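Local coordinates for proteasome activator protein PA26 (Trypanosoma brucei, PDB 1YAR) that probably binds the ends of the 20S proteasome as a ring of subunits and opens its gate, as proteasome activators of the 11S class do, at residues E162-G167 against P183-E188; R152-A157 against A194-K199; K47-A52 against L74-R79. One frame throughout, in Å; residues are numbered along the deposited sequence. Where two conformers were deposited one is given.

Interaction 1 of 3, residues E162-G167 against P183-E188; sequences EDKLLG and PSLLLE
Leu165 and Leu185 meet between the last turn of helix 150-166 and the first turn of helix 183-226. Leu185 is the side chain to follow. Its CB leaves the backbone toward the other helix. CG lies anti to the backbone N (chi1 -179°), and this carries the branch into the gap. There Leu185 CG comes 3.9 Å from Leu165 CD2. At the tip, Leu185 CD2 sits between two neighbours of the facing turn. It is 3.8 Å from Leu165 CD2 and 3.6 Å from Lys164 CB. The two leucines slide past each other in opposite directions, so their branches lie alongside.

Leu165 takes the other common first torsion, with CG anti to its carbonyl carbon (chi1 -77°). Its two methyls divide the work. CD2 serves Leu185, while Leu165 CD1 lies 4.1 Å from Leu186 CD1. Here the two side chains cross at about a right angle. Leu165 and Leu186 also make the nearest CA pair, 7.2 Å apart. Lys164 gives only the foot of its chain to the contact. Its NZ stays 5.8 Å from Glu188 OE2, so their opposite charges may attract but do not touch.

The patch is apolar, and polar bonds gather around it. Ala66 of helix 64-67 also packs on Leu165. Ser184 OG bonds to Ser69 and Glu162 of a neighbouring subunit, and Glu188 forms a salt bridge with Arg152 of that subunit. The short helical segments run roughly antiparallel, at 137°, with axes 10.2 Å apart. This is leucine packing at the end of an antiparallel helix pair, just beside the loop that joins the last two helices of the PA26 helical bundle.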
ATOM      1  N   GLU O 162     -67.284 -46.609-108.333  1.00 33.16           N
ATOM      2  CA  GLU O 162     -68.374 -46.555-109.316  1.00 34.13           C
ATOM      3  C   GLU O 162     -67.877 -46.898-110.719  1.00 35.20           C
ATOM      4  O   GLU O 162     -68.456 -47.764-111.391  1.00 35.16           O
ATOM      5  CB  GLU O 162     -69.065 -45.194-109.289  1.00 33.59           C
ATOM      6  CG  GLU O 162     -69.944 -44.981-108.062  1.00 33.36           C
ATOM      7  CD  GLU O 162     -70.324 -43.523-107.851  1.00 32.72           C
ATOM      8  OE1 GLU O 162     -70.015 -42.693-108.733  1.00 32.99           O
ATOM      9  OE2 GLU O 162     -70.929 -43.204-106.800  1.00 33.60           O
ATOM     10  N   ASP O 163     -66.792 -46.247-111.140  1.00 36.70           N
ATOM     11  CA  ASP O 163     -66.217 -46.444-112.479  1.00 38.61           C
ATOM     12  C   ASP O 163     -65.825 -47.890-112.729  1.00 38.44           C
ATOM     13  O   ASP O 163     -66.043 -48.408-113.831  1.00 38.79           O
ATOM     14  CB  ASP O 163     -64.983 -45.561-112.695  1.00 39.16           C
ATOM     15  CG  ASP O 163     -65.295 -44.282-113.439  1.00 43.74           C
ATOM     16  OD1 ASP O 163     -66.407 -44.179-114.011  1.00 47.25           O
ATOM     17  OD2 ASP O 163     -64.478 -43.320-113.509  1.00 47.17           O
ATOM     18  N   LYS O 164     -65.248 -48.535-111.716  1.00 37.59           N
ATOM     19  CA  LYS O 164     -64.840 -49.925-111.847  1.00 37.85           C
ATOM     20  C   LYS O 164     -66.039 -50.852-111.928  1.00 37.61           C
ATOM     21  O   LYS O 164     -66.028 -51.826-112.688  1.00 37.58           O
ATOM     22  CB  LYS O 164     -63.935 -50.346-110.697  1.00 38.06           C
ATOM     23  CG  LYS O 164     -62.510 -49.847-110.808  1.00 39.76           C
ATOM     24  CD  LYS O 164     -61.653 -50.497-109.743  1.00 44.15           C
ATOM     25  CE  LYS O 164     -60.741 -49.496-109.071  1.00 45.58           C
ATOM     26  NZ  LYS O 164     -60.272 -50.079-107.765  1.00 48.50           N
ATOM     27  N   LEU O 165     -67.070 -50.547-111.149  1.00 36.82           N
ATOM     28  CA  LEU O 165     -68.262 -51.369-111.116  1.00 37.41           C
ATOM     29  C   LEU O 165     -69.088 -51.233-112.400  1.00 38.30           C
ATOM     30  O   LEU O 165     -69.678 -52.207-112.872  1.00 38.82           O
ATOM     31  CB  LEU O 165     -69.131 -51.019-109.901  1.00 36.44           C
ATOM     32  CG  LEU O 165     -68.680 -51.567-108.536  1.00 34.88           C
ATOM     33  CD1 LEU O 165     -69.549 -50.992-107.419  1.00 32.68           C
ATOM     34  CD2 LEU O 165     -68.707 -53.097-108.541  1.00 33.08           C
ATOM     35  N   LEU O 166     -69.156 -50.021-112.933  1.00 39.10           N
ATOM     36  CA  LEU O 166     -70.013 -49.732-114.083  1.00 40.44           C
ATOM     37  C   LEU O 166     -69.328 -50.113-115.401  1.00 41.65           C
ATOM     38  O   LEU O 166     -69.991 -50.558-116.345  1.00 42.20           O
ATOM     39  CB  LEU O 166     -70.439 -48.257-114.087  1.00 39.56           C
ATOM     40  CG  LEU O 166     -71.313 -47.769-112.921  1.00 38.97           C
ATOM     41  CD1 LEU O 166     -71.366 -46.254-112.850  1.00 39.56           C
ATOM     42  CD2 LEU O 166     -72.720 -48.368-112.957  1.00 38.84           C
ATOM     43  N   GLY O 167     -68.004 -49.962-115.441  1.00 43.23           N
ATOM     44  CA  GLY O 167     -67.213 -50.191-116.652  1.00 45.07           C
ATOM     45  C   GLY O 167     -67.257 -48.995-117.594  1.00 46.38           C
ATOM     46  O   GLY O 167     -66.567 -48.947-118.624  1.00 47.42           O
ATOM     47  N   PRO O 183     -66.536 -59.378-106.031  1.00 29.30           N
ATOM     48  CA  PRO O 183     -67.527 -59.297-104.959  1.00 28.69           C
ATOM     49  C   PRO O 183     -67.128 -58.286-103.869  1.00 28.47           C
ATOM     50  O   PRO O 183     -68.003 -57.623-103.290  1.00 27.84           O
ATOM     51  CB  PRO O 183     -67.549 -60.724-104.380  1.00 28.95           C
ATOM     52  CG  PRO O 183     -66.238 -61.328-104.765  1.00 29.10           C
ATOM     53  CD  PRO O 183     -65.859 -60.689-106.062  1.00 29.24           C
ATOM     54  N   SER O 184     -65.835 -58.204-103.553  1.00 28.01           N
ATOM     55  CA  SER O 184     -65.385 -57.280-102.495  1.00 27.81           C
ATOM     56  C   SER O 184     -65.439 -55.828-102.952  1.00 27.72           C
ATOM     57  O   SER O 184     -65.617 -54.933-102.147  1.00 27.59           O
ATOM     58  CB  SER O 184     -63.994 -57.650-101.949  1.00 27.53           C
ATOM     59  OG  SER O 184     -64.000 -58.965-101.383  1.00 26.39           O
ATOM     60  N   LEU O 185     -65.293 -55.591-104.250  1.00 28.28           N
ATOM     61  CA  LEU O 185     -65.450 -54.234-104.774  1.00 28.51           C
ATOM     62  C   LEU O 185     -66.888 -53.692-104.570  1.00 28.78           C
ATOM     63  O   LEU O 185     -67.096 -52.524-104.224  1.00 27.86           O
ATOM     64  CB  LEU O 185     -65.043 -54.181-106.245  1.00 28.76           C
ATOM     65  CG  LEU O 185     -65.122 -52.812-106.932  1.00 29.66           C
ATOM     66  CD1 LEU O 185     -64.095 -51.856-106.319  1.00 30.27           C
ATOM     67  CD2 LEU O 185     -64.908 -52.944-108.433  1.00 28.91           C
ATOM     68  N   LEU O 186     -67.882 -54.553-104.777  1.00 29.06           N
ATOM     69  CA  LEU O 186     -69.267 -54.191-104.527  1.00 29.64           C
ATOM     70  C   LEU O 186     -69.507 -53.894-103.053  1.00 29.05           C
ATOM     71  O   LEU O 186     -70.135 -52.897-102.700  1.00 28.87           O
ATOM     72  CB  LEU O 186     -70.189 -55.325-105.001  1.00 30.13           C
ATOM     73  CG  LEU O 186     -71.689 -55.057-104.959  1.00 32.39           C
ATOM     74  CD1 LEU O 186     -72.082 -53.792-105.717  1.00 34.09           C
ATOM     75  CD2 LEU O 186     -72.447 -56.276-105.494  1.00 31.64           C
ATOM     76  N   LEU O 187     -68.992 -54.756-102.187  1.00 28.33           N
ATOM     77  CA  LEU O 187     -69.108 -54.518-100.748  1.00 28.61           C
ATOM     78  C   LEU O 187     -68.302 -53.279-100.321  1.00 28.29           C
ATOM     79  O   LEU O 187     -68.670 -52.597 -99.372  1.00 28.03           O
ATOM     80  CB  LEU O 187     -68.652 -55.741 -99.969  1.00 28.32           C
ATOM     81  CG  LEU O 187     -69.587 -56.961-100.022  1.00 28.40           C
ATOM     82  CD1 LEU O 187     -68.932 -58.138 -99.397  1.00 29.65           C
ATOM     83  CD2 LEU O 187     -70.946 -56.662 -99.338  1.00 29.74           C
ATOM     84  N   GLU O 188     -67.201 -52.995-101.019  1.00 28.77           N
ATOM     85  CA  GLU O 188     -66.433 -51.780-100.713  1.00 29.53           C
ATOM     86  C   GLU O 188     -67.245 -50.489-100.973  1.00 29.96           C
ATOM     87  O   GLU O 188     -67.067 -49.481-100.269  1.00 29.51           O
ATOM     88  CB  GLU O 188     -65.096 -51.751-101.455  1.00 29.78           C
ATOM     89  CG  GLU O 188     -64.175 -50.660-100.936  1.00 31.15           C
ATOM     90  CD  GLU O 188     -62.929 -50.479-101.770  1.00 34.93           C
ATOM     91  OE1 GLU O 188     -62.242 -49.457-101.550  1.00 38.62           O
ATOM     92  OE2 GLU O 188     -62.640 -51.341-102.629  1.00 35.65           O
TER

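Interaction 2 of 3, residues R152-A157 against A194-K199; sequences REYLSA and ADFMLK
Tyr154 and Phe196 form an edge-to-face aromatic pair between helix 150-166 and helix 183-226. The edge of the Tyr154 ring points at the face of the Phe196 ring. Their planes are turned 63° apart, and the centroids are 5.4 Å from each other. Tyr154 CD1 is the leading atom, 3.7 Å from Phe196 CG. The tyrosine has CG anti to its backbone N (chi1 170°). This swings its ring to the root of the phenylalanine ring and leaves the outer part of that ring to lie against the backbone of helix 150-166.

There Tyr154 CA stands over one face of Phe196. It is 3.8 Å from the ring centroid and only 18° off the normal, which makes a CH-pi contact. The backbone atom Tyr154 N lies 3.6 Å from Phe196 CE2. Glu153 comes from another direction. Its CB sits at the ring edge, near the ring plane, 3.8 Å from Phe196 CE2. The carboxylate plane stands steeply against the ring plane. One turn further on, Ala157 CB reaches Phe196 CE1 at 4.3 Å. Phe196 thus meets three residues, with Tyr154 over one face and Glu153 at the edge, and touches both side chains and main chain. The Tyr154 OH forms a hydrogen bond with Asp193 OD1, on the partner helix about one turn before Phe196.

The two helical segments are nearly antiparallel, with axes 11.0 Å apart. Ile146, in a loop, also packs on Glu153 and Phe196. Arg152 of a neighbouring subunit lies against Ala157 and Phe196. Within the chain, Tyr154 rests on Leu73, Leu74 and Leu77 of helix 71-99, while Met197 packs on Ala52 and Ile56 of helix 24-57.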
ATOM      1  N   ARG O 152     -65.475 -33.847-100.821  1.00 33.26           N
ATOM      2  CA  ARG O 152     -64.568 -34.201-101.900  1.00 33.37           C
ATOM      3  C   ARG O 152     -63.888 -35.560-101.690  1.00 33.27           C
ATOM      4  O   ARG O 152     -63.764 -36.322-102.643  1.00 33.15           O
ATOM      5  CB  ARG O 152     -63.537 -33.099-102.157  1.00 34.06           C
ATOM      6  CG  ARG O 152     -62.472 -33.483-103.160  1.00 35.90           C
ATOM      7  CD  ARG O 152     -62.381 -32.559-104.361  1.00 40.19           C
ATOM      8  NE  ARG O 152     -61.390 -33.069-105.315  1.00 42.86           N
ATOM      9  CZ  ARG O 152     -60.194 -32.517-105.556  1.00 43.40           C
ATOM     10  NH1 ARG O 152     -59.818 -31.390-104.948  1.00 41.72           N
ATOM     11  NH2 ARG O 152     -59.377 -33.096-106.432  1.00 42.60           N
ATOM     12  N   GLU O 153     -63.449 -35.847-100.463  1.00 33.20           N
ATOM     13  CA  GLU O 153     -62.878 -37.160-100.112  1.00 33.40           C
ATOM     14  C   GLU O 153     -63.867 -38.286-100.453  1.00 31.52           C
ATOM     15  O   GLU O 153     -63.498 -39.259-101.098  1.00 31.04           O
ATOM     16  CB  GLU O 153     -62.570 -37.262 -98.613  1.00 33.47           C
ATOM     17  CG  GLU O 153     -61.483 -36.358 -98.026  1.00 35.48           C
ATOM     18  CD  GLU O 153     -61.153 -36.761 -96.587  1.00 36.37           C
ATOM     19  OE1 GLU O 153     -61.203 -37.994 -96.298  1.00 38.02           O
ATOM     20  OE2 GLU O 153     -60.873 -35.862 -95.732  1.00 41.57           O
ATOM     21  N   TYR O 154     -65.108 -38.141 -99.998  1.00 30.92           N
ATOM     22  CA  TYR O 154     -66.161 -39.144-100.229  1.00 30.11           C
ATOM     23  C   TYR O 154     -66.434 -39.359-101.720  1.00 30.24           C
ATOM     24  O   TYR O 154     -66.404 -40.493-102.196  1.00 30.05           O
ATOM     25  CB  TYR O 154     -67.440 -38.750 -99.481  1.00 30.42           C
ATOM     26  CG  TYR O 154     -68.678 -39.569 -99.808  1.00 29.11           C
ATOM     27  CD1 TYR O 154     -68.802 -40.892 -99.383  1.00 28.51           C
ATOM     28  CD2 TYR O 154     -69.748 -38.994-100.517  1.00 30.95           C
ATOM     29  CE1 TYR O 154     -69.935 -41.640 -99.690  1.00 29.50           C
ATOM     30  CE2 TYR O 154     -70.889 -39.726-100.823  1.00 29.81           C
ATOM     31  CZ  TYR O 154     -70.985 -41.035-100.398  1.00 29.87           C
ATOM     32  OH  TYR O 154     -72.114 -41.761-100.696  1.00 30.41           O
ATOM     33  N   LEU O 155     -66.686 -38.267-102.447  1.00 29.83           N
ATOM     34  CA  LEU O 155     -66.933 -38.327-103.901  1.00 30.14           C
ATOM     35  C   LEU O 155     -65.776 -38.965-104.683  1.00 30.92           C
ATOM     36  O   LEU O 155     -66.009 -39.822-105.541  1.00 30.77           O
ATOM     37  CB  LEU O 155     -67.319 -36.943-104.449  1.00 29.55           C
ATOM     38  CG  LEU O 155     -68.592 -36.379-103.795  1.00 28.70           C
ATOM     39  CD1 LEU O 155     -68.855 -34.911-104.223  1.00 28.43           C
ATOM     40  CD2 LEU O 155     -69.813 -37.282-104.049  1.00 29.01           C
ATOM     41  N   SER O 156     -64.546 -38.545-104.370  0.50 31.13           N
ATOM     42  CA  SER O 156     -63.333 -39.141-104.931  0.50 31.61           C
ATOM     43  C   SER O 156     -63.384 -40.656-104.782  0.50 31.56           C
ATOM     44  O   SER O 156     -63.339 -41.387-105.772  0.50 31.79           O
ATOM     45  CB  SER O 156     -62.077 -38.626-104.210  0.50 31.91           C
ATOM     46  OG  SER O 156     -62.071 -37.213-104.070  0.50 33.25           O
ATOM     47  N   ALA O 157     -63.506 -41.103-103.533  1.00 31.47           N
ATOM     48  CA  ALA O 157     -63.449 -42.523-103.168  1.00 31.48           C
ATOM     49  C   ALA O 157     -64.567 -43.324-103.855  1.00 31.50           C
ATOM     50  O   ALA O 157     -64.331 -44.398-104.416  1.00 31.26           O
ATOM     51  CB  ALA O 157     -63.562 -42.668-101.643  1.00 31.98           C
ATOM     52  N   ALA O 194     -70.926 -46.420 -95.598  1.00 25.22           N
ATOM     53  CA  ALA O 194     -70.979 -46.593 -94.154  1.00 25.26           C
ATOM     54  C   ALA O 194     -69.834 -45.852 -93.446  1.00 25.30           C
ATOM     55  O   ALA O 194     -70.066 -45.164 -92.454  1.00 24.32           O
ATOM     56  CB  ALA O 194     -70.946 -48.079 -93.782  1.00 25.01           C
ATOM     57  N   ASP O 195     -68.616 -46.015 -93.951  1.00 25.17           N
ATOM     58  CA  ASP O 195     -67.439 -45.492 -93.255  1.00 25.60           C
ATOM     59  C   ASP O 195     -67.415 -43.975 -93.223  1.00 25.41           C
ATOM     60  O   ASP O 195     -66.900 -43.399 -92.273  1.00 25.62           O
ATOM     61  CB  ASP O 195     -66.143 -46.022 -93.863  1.00 25.12           C
ATOM     62  CG  ASP O 195     -65.784 -47.411 -93.354  1.00 27.65           C
ATOM     63  OD1 ASP O 195     -66.561 -48.002 -92.565  1.00 26.77           O
ATOM     64  OD2 ASP O 195     -64.729 -47.998 -93.698  1.00 28.74           O
ATOM     65  N   PHE O 196     -67.951 -43.322 -94.257  1.00 25.09           N
ATOM     66  CA  PHE O 196     -67.993 -41.865 -94.235  1.00 25.81           C
ATOM     67  C   PHE O 196     -68.980 -41.323 -93.239  1.00 26.29           C
ATOM     68  O   PHE O 196     -68.732 -40.284 -92.621  1.00 26.53           O
ATOM     69  CB  PHE O 196     -68.129 -41.243 -95.638  1.00 25.72           C
ATOM     70  CG  PHE O 196     -66.804 -41.102 -96.327  1.00 25.56           C
ATOM     71  CD1 PHE O 196     -66.237 -42.182 -96.995  1.00 24.51           C
ATOM     72  CD2 PHE O 196     -66.083 -39.920 -96.231  1.00 25.44           C
ATOM     73  CE1 PHE O 196     -64.981 -42.077 -97.600  1.00 26.07           C
ATOM     74  CE2 PHE O 196     -64.838 -39.784 -96.843  1.00 25.82           C
ATOM     75  CZ  PHE O 196     -64.271 -40.877 -97.519  1.00 26.67           C
ATOM     76  N   MET O 197     -70.075 -42.056 -93.034  1.00 26.12           N
ATOM     77  CA  MET O 197     -71.005 -41.683 -91.979  1.00 25.75           C
ATOM     78  C   MET O 197     -70.405 -41.966 -90.605  1.00 25.35           C
ATOM     79  O   MET O 197     -70.539 -41.148 -89.699  1.00 25.21           O
ATOM     80  CB  MET O 197     -72.369 -42.348 -92.170  1.00 26.04           C
ATOM     81  CG  MET O 197     -73.074 -41.936 -93.454  1.00 26.04           C
ATOM     82  SD  MET O 197     -73.499 -40.172 -93.508  1.00 27.10           S
ATOM     83  CE  MET O 197     -72.214 -39.476 -94.527  1.00 28.18           C
ATOM     84  N   LEU O 198     -69.735 -43.106 -90.451  1.00 25.40           N
ATOM     85  CA  LEU O 198     -69.020 -43.397 -89.193  1.00 25.69           C
ATOM     86  C   LEU O 198     -68.013 -42.296 -88.866  1.00 24.79           C
ATOM     87  O   LEU O 198     -67.949 -41.821 -87.730  1.00 24.93           O
ATOM     88  CB  LEU O 198     -68.324 -44.764 -89.246  1.00 25.87           C
ATOM     89  CG  LEU O 198     -67.403 -45.101 -88.058  1.00 26.21           C
ATOM     90  CD1 LEU O 198     -68.171 -45.029 -86.729  1.00 28.00           C
ATOM     91  CD2 LEU O 198     -66.799 -46.474 -88.252  1.00 27.26           C
ATOM     92  N   LYS O 199     -67.234 -41.901 -89.865  1.00 24.72           N
ATOM     93  CA  LYS O 199     -66.207 -40.858 -89.706  1.00 25.03           C
ATOM     94  C   LYS O 199     -66.779 -39.503 -89.298  1.00 25.12           C
ATOM     95  O   LYS O 199     -66.196 -38.810 -88.473  1.00 24.93           O
ATOM     96  CB  LYS O 199     -65.380 -40.730 -90.973  1.00 24.97           C
ATOM     97  CG  LYS O 199     -64.446 -41.895 -91.130  1.00 25.47           C
ATOM     98  CD  LYS O 199     -63.609 -41.781 -92.360  1.00 29.15           C
ATOM     99  CE  LYS O 199     -62.752 -43.029 -92.451  1.00 30.86           C
ATOM    100  NZ  LYS O 199     -61.583 -42.827 -93.345  1.00 34.66           N
TER

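Interaction 3 of 3, residues K47-A52 against L74-R79; sequences KAAAEA and LGVLQR
Segments 47-52 and 74-79 run nearly antiparallel, at 157°, with their axes 9.8 Å apart and Ala49 CA only 6.2 Å from Val76 CA. Val76 points into the gap and divides its two methyls between neighbouring alanines. Val76 CG1 lies 3.9 Å from Ala49 CB. It stands anti to the backbone N (chi1 170°), which places CG2 beside that N, on the Ala48 side. There Val76 CG2 is 3.7 Å from the backbone atom Ala48 O and 4.1 Å from Ala48 CB. Small side chains on one helix let the branched one come down onto its backbone. This is close antiparallel packing of helices 24-57 and 71-99 in the four-helix bundle of the PA26 subunit. Helix 183-226 lies next to the same place, where Val200 packs on Ala49 and Leu77.

Arg79 crosses the gap with its chain extended from CG to NE. Its NH1 passes 4.0 Å from Ala48 CB, an oblique contact of the guanidinium with a methyl. The charge is held from beyond the segment: Arg79 NE forms a salt bridge with Glu41, earlier on helix 24-57.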
ATOM      1  N   LYS O  47     -76.175 -37.023 -84.888  1.00 32.37           N
ATOM      2  CA  LYS O  47     -77.426 -37.793 -84.943  1.00 33.42           C
ATOM      3  C   LYS O  47     -77.843 -38.138 -86.363  1.00 32.58           C
ATOM      4  O   LYS O  47     -78.226 -39.278 -86.635  1.00 33.39           O
ATOM      5  CB  LYS O  47     -78.553 -37.078 -84.191  1.00 34.24           C
ATOM      6  CG  LYS O  47     -78.430 -37.251 -82.679  1.00 38.28           C
ATOM      7  CD  LYS O  47     -79.372 -36.324 -81.907  1.00 44.92           C
ATOM      8  CE  LYS O  47     -78.965 -36.209 -80.439  1.00 46.75           C
ATOM      9  NZ  LYS O  47     -79.595 -35.014 -79.790  1.00 50.50           N
ATOM     10  N   ALA O  48     -77.746 -37.165 -87.260  1.00 31.62           N
ATOM     11  CA  ALA O  48     -78.064 -37.367 -88.669  1.00 31.34           C
ATOM     12  C   ALA O  48     -77.078 -38.344 -89.331  1.00 31.02           C
ATOM     13  O   ALA O  48     -77.465 -39.122 -90.208  1.00 30.04           O
ATOM     14  CB  ALA O  48     -78.072 -36.034 -89.400  1.00 31.10           C
ATOM     15  N   ALA O  49     -75.806 -38.307 -88.909  1.00 30.00           N
ATOM     16  CA  ALA O  49     -74.817 -39.274 -89.418  1.00 29.96           C
ATOM     17  C   ALA O  49     -75.145 -40.687 -88.948  1.00 30.08           C
ATOM     18  O   ALA O  49     -75.117 -41.612 -89.744  1.00 30.21           O
ATOM     19  CB  ALA O  49     -73.365 -38.874 -89.007  1.00 29.37           C
ATOM     20  N   ALA O  50     -75.466 -40.850 -87.666  1.00 31.28           N
ATOM     21  CA  ALA O  50     -75.820 -42.169 -87.123  1.00 32.36           C
ATOM     22  C   ALA O  50     -77.046 -42.760 -87.826  1.00 33.69           C
ATOM     23  O   ALA O  50     -77.061 -43.942 -88.151  1.00 33.70           O
ATOM     24  CB  ALA O  50     -76.033 -42.117 -85.613  1.00 32.49           C
ATOM     25  N   GLU O  51     -78.047 -41.915 -88.070  1.00 34.70           N
ATOM     26  CA  GLU O  51     -79.279 -42.311 -88.750  1.00 37.24           C
ATOM     27  C   GLU O  51     -78.947 -42.874 -90.139  1.00 36.22           C
ATOM     28  O   GLU O  51     -79.368 -43.984 -90.484  1.00 36.89           O
ATOM     29  CB  GLU O  51     -80.226 -41.099 -88.822  1.00 36.67           C
ATOM     30  CG  GLU O  51     -81.360 -41.189 -89.833  1.00 40.62           C
ATOM     31  CD  GLU O  51     -82.287 -39.987 -89.752  1.00 41.39           C
ATOM     32  OE1 GLU O  51     -83.319 -40.099 -89.038  1.00 48.36           O
ATOM     33  OE2 GLU O  51     -81.982 -38.929 -90.375  1.00 46.28           O
ATOM     34  N   ALA O  52     -78.168 -42.114 -90.912  1.00 35.56           N
ATOM     35  CA  ALA O  52     -77.729 -42.530 -92.239  1.00 34.86           C
ATOM     36  C   ALA O  52     -76.920 -43.823 -92.146  1.00 34.91           C
ATOM     37  O   ALA O  52     -77.167 -44.760 -92.900  1.00 34.61           O
ATOM     38  CB  ALA O  52     -76.923 -41.425 -92.897  1.00 34.47           C
ATOM     39  N   LEU O  74     -74.615 -37.227 -98.872  1.00 34.59           N
ATOM     40  CA  LEU O  74     -74.181 -35.915 -99.358  1.00 34.94           C
ATOM     41  C   LEU O  74     -74.648 -34.787 -98.421  1.00 34.22           C
ATOM     42  O   LEU O  74     -73.858 -33.909 -98.071  1.00 33.96           O
ATOM     43  CB  LEU O  74     -74.675 -35.647-100.797  1.00 35.30           C
ATOM     44  CG  LEU O  74     -74.407 -36.700-101.877  1.00 37.43           C
ATOM     45  CD1 LEU O  74     -75.170 -36.390-103.172  1.00 40.16           C
ATOM     46  CD2 LEU O  74     -72.903 -36.846-102.138  1.00 39.57           C
ATOM     47  N   GLY O  75     -75.916 -34.829 -97.997  1.00 33.48           N
ATOM     48  CA  GLY O  75     -76.459 -33.816 -97.082  1.00 32.12           C
ATOM     49  C   GLY O  75     -75.732 -33.772 -95.742  1.00 31.73           C
ATOM     50  O   GLY O  75     -75.401 -32.688 -95.242  1.00 31.78           O
ATOM     51  N   VAL O  76     -75.468 -34.944 -95.169  1.00 30.24           N
ATOM     52  CA  VAL O  76     -74.741 -35.028 -93.895  1.00 29.42           C
ATOM     53  C   VAL O  76     -73.327 -34.432 -94.044  1.00 28.59           C
ATOM     54  O   VAL O  76     -72.915 -33.595 -93.239  1.00 28.19           O
ATOM     55  CB  VAL O  76     -74.698 -36.481 -93.318  1.00 28.66           C
ATOM     56  CG1 VAL O  76     -73.722 -36.582 -92.115  1.00 27.70           C
ATOM     57  CG2 VAL O  76     -76.109 -36.948 -92.888  1.00 29.05           C
ATOM     58  N   LEU O  77     -72.603 -34.870 -95.072  1.00 28.18           N
ATOM     59  CA  LEU O  77     -71.240 -34.377 -95.316  1.00 27.83           C
ATOM     60  C   LEU O  77     -71.193 -32.864 -95.570  1.00 28.41           C
ATOM     61  O   LEU O  77     -70.292 -32.176 -95.085  1.00 26.83           O
ATOM     62  CB  LEU O  77     -70.541 -35.166 -96.433  1.00 27.08           C
ATOM     63  CG  LEU O  77     -70.213 -36.624 -96.032  1.00 27.52           C
ATOM     64  CD1 LEU O  77     -70.181 -37.566 -97.211  1.00 25.77           C
ATOM     65  CD2 LEU O  77     -68.887 -36.773 -95.214  1.00 25.57           C
ATOM     66  N   GLN O  78     -72.177 -32.352 -96.323  1.00 28.54           N
ATOM     67  CA  GLN O  78     -72.272 -30.924 -96.598  1.00 29.13           C
ATOM     68  C   GLN O  78     -72.502 -30.133 -95.320  1.00 28.38           C
ATOM     69  O   GLN O  78     -71.920 -29.065 -95.127  1.00 28.27           O
ATOM     70  CB  GLN O  78     -73.415 -30.626 -97.590  1.00 29.79           C
ATOM     71  CG  GLN O  78     -73.585 -29.142 -97.891  1.00 33.96           C
ATOM     72  CD  GLN O  78     -72.475 -28.598 -98.772  1.00 39.96           C
ATOM     73  OE1 GLN O  78     -72.519 -28.759 -99.997  1.00 44.13           O
ATOM     74  NE2 GLN O  78     -71.479 -27.944 -98.157  1.00 41.13           N
ATOM     75  N   ARG O  79     -73.350 -30.665 -94.454  1.00 28.57           N
ATOM     76  CA  ARG O  79     -73.690 -30.018 -93.193  1.00 29.05           C
ATOM     77  C   ARG O  79     -72.456 -29.955 -92.279  1.00 29.01           C
ATOM     78  O   ARG O  79     -72.236 -28.957 -91.584  1.00 28.11           O
ATOM     79  CB  ARG O  79     -74.783 -30.819 -92.519  1.00 29.88           C
ATOM     80  CG  ARG O  79     -75.455 -30.134 -91.358  1.00 32.90           C
ATOM     81  CD  ARG O  79     -76.737 -30.813 -90.927  1.00 33.84           C
ATOM     82  NE  ARG O  79     -77.171 -30.297 -89.631  1.00 35.52           N
ATOM     83  CZ  ARG O  79     -78.065 -30.896 -88.861  1.00 35.21           C
ATOM     84  NH1 ARG O  79     -78.632 -32.032 -89.259  1.00 33.95           N
ATOM     85  NH2 ARG O  79     -78.394 -30.353 -87.701  1.00 35.85           N
TER

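Interactions 1 and 2 join the same two helices, 150-166 and 183-226, with centres about 15 Å apart. Interaction 3 joins helices 24-57 and 71-99. It touches interaction 2 directly: Leu155 CD2 is 3.7 Å from Leu74 CD2, and Met197 O is 3.7 Å from Ala49 CB. Interaction 1 touches neither of the others. Its centre lies about 32 Å from the centre of the chain, against about 17 and 16 Å for interactions 2 and 3. All three are partly buried, but only interaction 1 has an exposed residue among those that touch. Their chemistry differs: mainly leucine branches in interaction 1, aromatic rings in interaction 2, and alanine with valine, edged by an arginine, in interaction 3.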